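Local coordinates for uncharacterized protein (Planctomyces limnophilus, PDB 4H7L) that is of unknown function but binds a copper ion in a cupin barrel, at residues R37-G40 / G44-V47. Sequence-based numbering, arbitrary orientation.
Sequences RAFG and GTSV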
loop_
_atom_site.group_PDB
_atom_site.type_symbol
_atom_site.label_atom_id
_atom_site.label_comp_id
_atom_site.label_asym_id
_atom_site.label_seq_id
_atom_site.Cartn_x
_atom_site.Cartn_y
_atom_site.Cartn_z
ATOM N N ARG B 37 -0.363 10.986 -6.142
ATOM C CA ARG B 37 -1.448 10.533 -5.279
ATOM C C ARG B 37 -2.603 9.911 -6.061
ATOM O O ARG B 37 -3.071 10.472 -7.047
ATOM C CB ARG B 37 -1.955 11.706 -4.435
ATOM C CG ARG B 37 -0.840 12.506 -3.761
ATOM C CD ARG B 37 -1.377 13.387 -2.641
ATOM N NE ARG B 37 -0.307 13.988 -1.846
ATOM C CZ ARG B 37 0.204 15.204 -2.041
ATOM N NH1 ARG B 37 -0.244 15.989 -3.013
ATOM N NH2 ARG B 37 1.175 15.643 -1.253
ATOM N N ALA B 38 -3.062 8.751 -5.601
ATOM C CA ALA B 38 -4.151 8.036 -6.257
ATOM C C ALA B 38 -5.279 7.715 -5.287
ATOM O O ALA B 38 -5.059 7.581 -4.084
ATOM C CB ALA B 38 -3.630 6.754 -6.882
ATOM N N PHE B 39 -6.489 7.599 -5.826
ATOM C CA PHE B 39 -7.645 7.137 -5.066
ATOM C C PHE B 39 -8.009 8.056 -3.908
ATOM O O PHE B 39 -8.231 7.597 -2.792
ATOM C CB PHE B 39 -7.401 5.715 -4.555
ATOM C CG PHE B 39 -7.036 4.744 -5.641
ATOM C CD1 PHE B 39 -7.874 4.550 -6.721
ATOM C CD2 PHE B 39 -5.853 4.032 -5.585
ATOM C CE1 PHE B 39 -7.542 3.666 -7.724
ATOM C CE2 PHE B 39 -5.515 3.144 -6.586
ATOM C CZ PHE B 39 -6.361 2.959 -7.656
ATOM N N GLY B 40 -8.088 9.354 -4.185
ATOM C CA GLY B 40 -8.508 10.320 -3.185
ATOM C C GLY B 40 -9.901 10.037 -2.653
ATOM O O GLY B 40 -10.455 8.953 -2.857
ATOM N N GLY B 44 -14.038 6.959 -3.957
ATOM C CA GLY B 44 -14.929 5.967 -3.382
ATOM C C GLY B 44 -14.220 4.871 -2.603
ATOM O O GLY B 44 -14.860 4.102 -1.885
ATOM N N THR B 45 -12.902 4.791 -2.741
ATOM C CA THR B 45 -12.126 3.795 -2.013
ATOM C C THR B 45 -12.015 4.205 -0.550
ATOM O O THR B 45 -12.302 5.347 -0.197
ATOM C CB THR B 45 -10.716 3.636 -2.605
ATOM O OG1 THR B 45 -9.994 4.867 -2.475
ATOM C CG2 THR B 45 -10.794 3.252 -4.079
ATOM N N SER B 46 -11.599 3.271 0.297
ATOM C CA SER B 46 -11.476 3.532 1.726
ATOM C C SER B 46 -10.106 4.094 2.083
ATOM O O SER B 46 -9.907 4.613 3.182
ATOM C CB SER B 46 -11.711 2.249 2.517
ATOM O OG SER B 46 -13.084 1.905 2.538
ATOM N N VAL B 47 -9.162 3.981 1.155
ATOM C CA VAL B 47 -7.804 4.438 1.396
ATOM C C VAL B 47 -7.247 5.157 0.176
ATOM O O VAL B 47 -7.674 4.911 -0.952
ATOM C CB VAL B 47 -6.875 3.258 1.727
ATOM C CG1 VAL B 47 -7.499 2.382 2.789
ATOM C CG2 VAL B 47 -6.584 2.436 0.481
#
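Two first torsions set Phe39 and Thr45 against each other: Phe39 carries CG opposite its carbonyl carbon (chi1 -55°), while Thr45 turns OG1 between its backbone N and carbonyl carbon (chi1 63°) and CG2 opposite the carbonyl carbon, beside the backbone N, where it comes near the ring of Phe39. The two side chains cross at about a right angle. They meet in the connection between antiparallel strands 33-38 and 48-54 of the cupin beta-barrel, just beyond the point where Ala38 still pairs through its backbone with Val49. Phe39 is the first residue past the strand, and with positive backbone angles, unusual for a residue with a CB, it turns the chain out of its extended path. Thr45 suits its place because it offers one polar and one apolar branch. Its methyl CG2 approaches the ring obliquely, 4.1 Å from Phe39 CD1, and its hydroxyl OG1 lies 3.4 Å from Phe39 CB. The large ring of Phe39 suits a buried site: it also packs on Gln18 and Ile20 of strand 18-21 and on Ala95 of the second subunit. Val47, branched and apolar, packs on Ile69 of that subunit, and Ser46 N is hydrogen-bonded to its Gln67 OE1, so the loop contributes to the dimer contact. The side chain of Val47 lies about 14 Å from the copper, which places this corner outside the metal site. Gly44 has a positive phi, where a CB would collide with the preceding carbonyl oxygen, so glycine fits the bend. Phe39 O and Val47 O, both acceptors, stand 3.3 Å apart without bonding; Phe39 O instead receives a weak hydrogen bond from Ser48 OG. Thr45 OG1 also comes within 3.3 Å of Phe39 O, at too poor an angle for a bond, and donates to Val47 O at 2.8 Å, tilted 31° from the carbonyl plane.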